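Local coordinates for FBP protein (PDB 5OEZ) that probably hydrolyses fructose 1,6-bisphosphate to fructose 6-phosphate and phosphate, a magnesium-dependent step of carbohydrate biosynthesis, as a homotetramer of the class 1 fructose-1,6-bisphosphatase family, at residues Val292-Ile306 against Thr318-Met332. Numbering follows the deposited sequence.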
loop_
_atom_site.group_PDB
_atom_site.type_symbol
_atom_site.label_atom_id
_atom_site.label_comp_id
_atom_site.label_asym_id
_atom_site.label_seq_id
_atom_site.Cartn_x
_atom_site.Cartn_y
_atom_site.Cartn_z
ATOM N N VAL C 292 -2.663 30.777 -7.949
ATOM C CA VAL C 292 -1.926 31.302 -9.108
ATOM C C VAL C 292 -1.262 32.640 -8.788
ATOM O O VAL C 292 -0.106 32.854 -9.146
ATOM C CB VAL C 292 -2.846 31.418 -10.364
ATOM C CG1 VAL C 292 -2.221 32.240 -11.483
ATOM C CG2 VAL C 292 -3.201 30.030 -10.874
ATOM N N GLU C 293 -1.973 33.552 -8.131
ATOM C CA GLU C 293 -1.351 34.854 -7.764
ATOM C C GLU C 293 -0.198 34.679 -6.784
ATOM O O GLU C 293 0.847 35.289 -6.947
ATOM C CB GLU C 293 -2.370 35.844 -7.180
ATOM C CG GLU C 293 -3.318 36.473 -8.200
ATOM C CD GLU C 293 -4.058 37.710 -7.668
ATOM O OE1 GLU C 293 -3.723 38.195 -6.559
ATOM O OE2 GLU C 293 -4.976 38.214 -8.372
ATOM N N GLN C 294 -0.400 33.840 -5.769
ATOM C CA GLN C 294 0.628 33.576 -4.761
ATOM C C GLN C 294 1.869 32.903 -5.340
ATOM O O GLN C 294 2.940 33.004 -4.767
ATOM C CB GLN C 294 0.044 32.744 -3.624
ATOM C CG GLN C 294 -0.954 33.508 -2.766
ATOM C CD GLN C 294 -0.294 34.609 -1.954
ATOM O OE1 GLN C 294 0.752 34.413 -1.334
ATOM N NE2 GLN C 294 -0.902 35.778 -1.959
ATOM N N ALA C 295 1.721 32.220 -6.471
ATOM C CA ALA C 295 2.859 31.661 -7.191
ATOM C C ALA C 295 3.488 32.621 -8.206
ATOM O O ALA C 295 4.406 32.227 -8.920
ATOM C CB ALA C 295 2.432 30.374 -7.895
ATOM N N GLY C 296 2.999 33.858 -8.284
ATOM C CA GLY C 296 3.546 34.870 -9.190
ATOM C C GLY C 296 2.888 34.980 -10.564
ATOM O O GLY C 296 3.423 35.634 -11.436
ATOM N N GLY C 297 1.746 34.340 -10.768
ATOM C CA GLY C 297 1.020 34.438 -12.043
ATOM C C GLY C 297 -0.081 35.495 -12.006
ATOM O O GLY C 297 -0.158 36.273 -11.062
ATOM N N LYS C 298 -0.939 35.485 -13.028
ATOM C CA LYS C 298 -2.133 36.336 -13.073
ATOM C C LYS C 298 -3.342 35.473 -13.242
ATOM O O LYS C 298 -3.282 34.398 -13.859
ATOM C CB LYS C 298 -2.084 37.329 -14.218
ATOM C CG LYS C 298 -1.112 38.466 -14.001
ATOM C CD LYS C 298 -1.361 39.604 -14.982
ATOM C CE LYS C 298 -0.437 40.766 -14.648
ATOM N NZ LYS C 298 -0.718 41.958 -15.485
ATOM N N ALA C 299 -4.444 35.964 -12.686
ATOM C CA ALA C 299 -5.714 35.273 -12.716
ATOM C C ALA C 299 -6.828 36.300 -12.935
ATOM O O ALA C 299 -7.246 36.979 -11.990
ATOM C CB ALA C 299 -5.919 34.529 -11.414
ATOM N N VAL C 300 -7.306 36.407 -14.175
ATOM C CA VAL C 300 -8.334 37.413 -14.512
ATOM C C VAL C 300 -9.610 36.805 -15.071
ATOM O O VAL C 300 -9.618 35.673 -15.573
ATOM C CB VAL C 300 -7.788 38.506 -15.442
ATOM C CG1 VAL C 300 -6.634 39.234 -14.749
ATOM C CG2 VAL C 300 -7.340 37.941 -16.785
ATOM N N GLY C 301 -10.695 37.564 -14.937
ATOM C CA GLY C 301 -12.010 37.190 -15.456
ATOM C C GLY C 301 -12.358 38.069 -16.632
ATOM O O GLY C 301 -11.472 38.476 -17.365
ATOM N N SER C 302 -13.640 38.397 -16.783
ATOM C CA SER C 302 -14.082 39.366 -17.806
ATOM C C SER C 302 -13.648 40.813 -17.536
ATOM O O SER C 302 -13.522 41.591 -18.464
ATOM C CB SER C 302 -15.605 39.350 -17.941
ATOM O OG SER C 302 -16.054 38.131 -18.463
ATOM N N ASN C 303 -13.431 41.179 -16.276
ATOM C CA ASN C 303 -13.121 42.557 -15.919
ATOM C C ASN C 303 -12.170 42.624 -14.720
ATOM O O ASN C 303 -12.549 43.041 -13.629
ATOM C CB ASN C 303 -14.443 43.268 -15.620
ATOM C CG ASN C 303 -14.275 44.740 -15.285
ATOM O OD1 ASN C 303 -13.205 45.324 -15.463
ATOM N ND2 ASN C 303 -15.345 45.346 -14.788
ATOM N N GLY C 304 -10.918 42.246 -14.955
ATOM C CA GLY C 304 -9.857 42.343 -13.959
ATOM C C GLY C 304 -9.715 41.081 -13.137
ATOM O O GLY C 304 -10.206 40.005 -13.512
ATOM N N ARG C 305 -9.057 41.245 -11.999
ATOM C CA ARG C 305 -8.726 40.143 -11.111
ATOM C C ARG C 305 -9.969 39.425 -10.624
ATOM O O ARG C 305 -10.909 40.061 -10.162
ATOM C CB ARG C 305 -7.942 40.662 -9.890
ATOM C CG ARG C 305 -6.535 41.161 -10.205
ATOM C CD ARG C 305 -5.942 41.896 -9.019
ATOM N NE ARG C 305 -5.674 40.988 -7.902
ATOM C CZ ARG C 305 -5.669 41.315 -6.609
ATOM N NH1 ARG C 305 -5.936 42.547 -6.183
ATOM N NH2 ARG C 305 -5.405 40.384 -5.705
ATOM N N ILE C 306 -9.943 38.095 -10.708
ATOM C CA ILE C 306 -10.979 37.242 -10.124
ATOM C C ILE C 306 -11.197 37.579 -8.640
ATOM O O ILE C 306 -12.340 37.663 -8.183
ATOM C CB ILE C 306 -10.599 35.738 -10.227
ATOM C CG1 ILE C 306 -10.531 35.259 -11.686
ATOM C CG2 ILE C 306 -11.576 34.848 -9.460
ATOM C CD1 ILE C 306 -11.839 35.296 -12.444
ATOM N N THR C 318 -17.952 32.765 -13.673
ATOM C CA THR C 318 -17.024 33.666 -14.334
ATOM C C THR C 318 -16.206 32.877 -15.359
ATOM O O THR C 318 -15.904 31.723 -15.106
ATOM C CB THR C 318 -16.071 34.359 -13.298
ATOM O OG1 THR C 318 -15.090 35.152 -13.976
ATOM C CG2 THR C 318 -15.352 33.354 -12.400
ATOM N N PRO C 319 -15.830 33.513 -16.489
ATOM C CA PRO C 319 -14.728 32.978 -17.290
ATOM C C PRO C 319 -13.398 33.200 -16.589
ATOM O O PRO C 319 -13.320 33.979 -15.638
ATOM C CB PRO C 319 -14.783 33.818 -18.572
ATOM C CG PRO C 319 -15.308 35.126 -18.117
ATOM C CD PRO C 319 -16.268 34.836 -16.989
ATOM N N VAL C 320 -12.355 32.498 -17.031
ATOM C CA VAL C 320 -11.030 32.614 -16.409
ATOM C C VAL C 320 -9.931 32.585 -17.469
ATOM O O VAL C 320 -10.016 31.832 -18.443
ATOM C CB VAL C 320 -10.742 31.490 -15.342
ATOM C CG1 VAL C 320 -11.784 31.499 -14.224
ATOM C CG2 VAL C 320 -10.675 30.109 -15.981
ATOM N N TYR C 321 -8.898 33.383 -17.219
ATOM C CA TYR C 321 -7.648 33.377 -17.949
ATOM C C TYR C 321 -6.539 33.393 -16.891
ATOM O O TYR C 321 -6.291 34.419 -16.249
ATOM C CB TYR C 321 -7.579 34.599 -18.875
ATOM C CG TYR C 321 -8.862 34.826 -19.637
ATOM C CD1 TYR C 321 -9.857 35.635 -19.106
ATOM C CD2 TYR C 321 -9.111 34.193 -20.854
ATOM C CE1 TYR C 321 -11.047 35.828 -19.770
ATOM C CE2 TYR C 321 -10.305 34.382 -21.529
ATOM C CZ TYR C 321 -11.262 35.214 -20.994
ATOM O OH TYR C 321 -12.467 35.423 -21.625
ATOM N N PHE C 322 -5.904 32.240 -16.700
ATOM C CA PHE C 322 -4.936 31.999 -15.616
ATOM C C PHE C 322 -3.574 31.608 -16.169
ATOM O O PHE C 322 -3.491 30.779 -17.062
ATOM C CB PHE C 322 -5.360 30.795 -14.747
ATOM C CG PHE C 322 -6.526 31.035 -13.818
ATOM C CD1 PHE C 322 -7.125 32.274 -13.651
ATOM C CD2 PHE C 322 -7.008 29.981 -13.072
ATOM C CE1 PHE C 322 -8.192 32.433 -12.775
ATOM C CE2 PHE C 322 -8.059 30.135 -12.179
ATOM C CZ PHE C 322 -8.654 31.361 -12.029
ATOM N N GLY C 323 -2.511 32.128 -15.571
ATOM C CA GLY C 323 -1.200 31.511 -15.708
ATOM C C GLY C 323 -0.045 32.471 -15.619
ATOM O O GLY C 323 -0.079 33.454 -14.856
ATOM N N SER C 324 0.986 32.153 -16.407
ATOM C CA SER C 324 2.180 32.967 -16.531
ATOM C C SER C 324 1.775 34.401 -16.842
ATOM O O SER C 324 0.903 34.646 -17.685
ATOM C CB SER C 324 3.059 32.413 -17.648
ATOM O OG SER C 324 3.510 31.101 -17.349
ATOM N N ARG C 325 2.413 35.348 -16.165
ATOM C CA ARG C 325 1.947 36.719 -16.212
ATOM C C ARG C 325 2.043 37.363 -17.604
ATOM O O ARG C 325 1.133 38.077 -18.002
ATOM C CB ARG C 325 2.562 37.587 -15.092
ATOM C CG ARG C 325 4.068 37.723 -15.049
ATOM C CD ARG C 325 4.564 38.599 -13.876
ATOM N NE ARG C 325 6.005 38.420 -13.599
ATOM C CZ ARG C 325 7.001 39.135 -14.137
ATOM N NH1 ARG C 325 6.754 40.115 -15.007
ATOM N NH2 ARG C 325 8.269 38.866 -13.808
ATOM N N GLN C 326 3.119 37.117 -18.332
ATOM C CA GLN C 326 3.254 37.643 -19.688
ATOM C C GLN C 326 2.324 36.961 -20.684
ATOM O O GLN C 326 1.905 37.590 -21.634
ATOM C CB GLN C 326 4.698 37.576 -20.169
ATOM C CG GLN C 326 5.608 38.532 -19.393
ATOM C CD GLN C 326 7.062 38.449 -19.807
ATOM O OE1 GLN C 326 7.420 37.760 -20.772
ATOM N NE2 GLN C 326 7.907 39.163 -19.088
ATOM N N GLU C 327 1.978 35.698 -20.456
ATOM C CA GLU C 327 1.021 35.009 -21.330
ATOM C C GLU C 327 -0.400 35.530 -21.144
ATOM O O GLU C 327 -1.117 35.729 -22.119
ATOM C CB GLU C 327 1.042 33.489 -21.095
ATOM C CG GLU C 327 2.392 32.811 -21.311
ATOM C CD GLU C 327 2.945 32.942 -22.721
ATOM O OE1 GLU C 327 2.156 33.138 -23.691
ATOM O OE2 GLU C 327 4.187 32.832 -22.862
ATOM N N VAL C 328 -0.798 35.767 -19.895
ATOM C CA VAL C 328 -2.093 36.409 -19.606
ATOM C C VAL C 328 -2.143 37.848 -20.139
ATOM O O VAL C 328 -3.184 38.263 -20.626
ATOM C CB VAL C 328 -2.452 36.375 -18.109
ATOM C CG1 VAL C 328 -3.737 37.146 -17.824
ATOM C CG2 VAL C 328 -2.624 34.943 -17.664
ATOM N N ASP C 329 -1.033 38.597 -20.057
ATOM C CA ASP C 329 -0.955 39.970 -20.653
ATOM C C ASP C 329 -1.154 39.957 -22.177
ATOM O O ASP C 329 -1.848 40.806 -22.695
ATOM C CB ASP C 329 0.378 40.674 -20.348
ATOM C CG ASP C 329 0.552 41.034 -18.861
ATOM O OD1 ASP C 329 -0.443 41.065 -18.107
ATOM O OD2 ASP C 329 1.712 41.255 -18.439
ATOM N N LEU C 330 -0.569 38.975 -22.873
ATOM C CA LEU C 330 -0.721 38.868 -24.320
ATOM C C LEU C 330 -2.183 38.592 -24.679
ATOM O O LEU C 330 -2.711 39.197 -25.595
ATOM C CB LEU C 330 0.193 37.778 -24.896
ATOM C CG LEU C 330 0.103 37.504 -26.405
ATOM C CD1 LEU C 330 0.600 38.706 -27.170
ATOM C CD2 LEU C 330 0.880 36.258 -26.813
ATOM N N CYS C 331 -2.815 37.700 -23.921
ATOM C CA CYS C 331 -4.228 37.371 -24.077
ATOM C C CYS C 331 -5.114 38.600 -23.874
ATOM O O CYS C 331 -5.978 38.891 -24.684
ATOM C CB CYS C 331 -4.612 36.264 -23.084
ATOM S SG CYS C 331 -6.315 35.679 -23.137
ATOM N N MET C 332 -4.870 39.346 -22.804
ATOM C CA MET C 332 -5.643 40.552 -22.530
ATOM C C MET C 332 -5.416 41.656 -23.557
ATOM O O MET C 332 -6.285 42.509 -23.740
ATOM C CB MET C 332 -5.369 41.068 -21.107
ATOM C CG MET C 332 -5.961 40.199 -20.005
ATOM S SD MET C 332 -7.738 39.846 -20.163
ATOM C CE MET C 332 -7.733 38.171 -20.804
HETATM O O HOH W 1 4.195 34.381 -13.969
HETATM O O HOH W 2 -15.527 37.623 -14.952
#
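With CG turned away from its carbonyl carbon (chi1 -73°) and the chain extended beyond it, Lys298 runs out over helix 325-338 toward Asp329. The strand puts Phe322 on the other face of the sheet, that of Ala299, and a chi1 of -74° then turns its ring toward Ala299 and Ile306. Both belong to an antiparallel strand pair, 298-300 with 320-323, in the C-terminal domain of the bisphosphatase fold; helix 281-294 packs on the Phe322 face and helix 325-338 on the Lys298 face.

Lys298 and Gly323 exchange two backbone hydrogen bonds, as do Val300 and Tyr321, where Val300 N meets Tyr321 O almost straight (175°). Between them sits the non-hydrogen-bonded pair Ala299-Phe322. A small methyl suits this place, for Ala299 CB comes to 3.4 Å from Phe322 CE1, while Ile306 CG1 abuts the edge of the ring in its plane and Val320 CB lies over one face, toward the rim. Met288 of helix 281-294 also touches this ring.

On the opposite face Val300 and Val328 reach tip to tip, CG2 to CG1 at 3.8 Å. Met332, unbranched and bent at chi2 and chi3, puts SD 3.9 Å from Val300 CG2 and its CE over one face of the Tyr321 ring, toward the rim. Gly296 closes the preceding helix in a Schellman motif, and a water joins its carbonyl O to Arg325 N; at the positive phi of Gly296 and Gly323 a CB would press against the preceding carbonyl O. Lysine suits the edge of this face: its methylenes pass Arg325 CB and Val328. Lys298 NZ makes a salt bridge to Asp329, on the syn lone pair of OD1, at 2.8 Å.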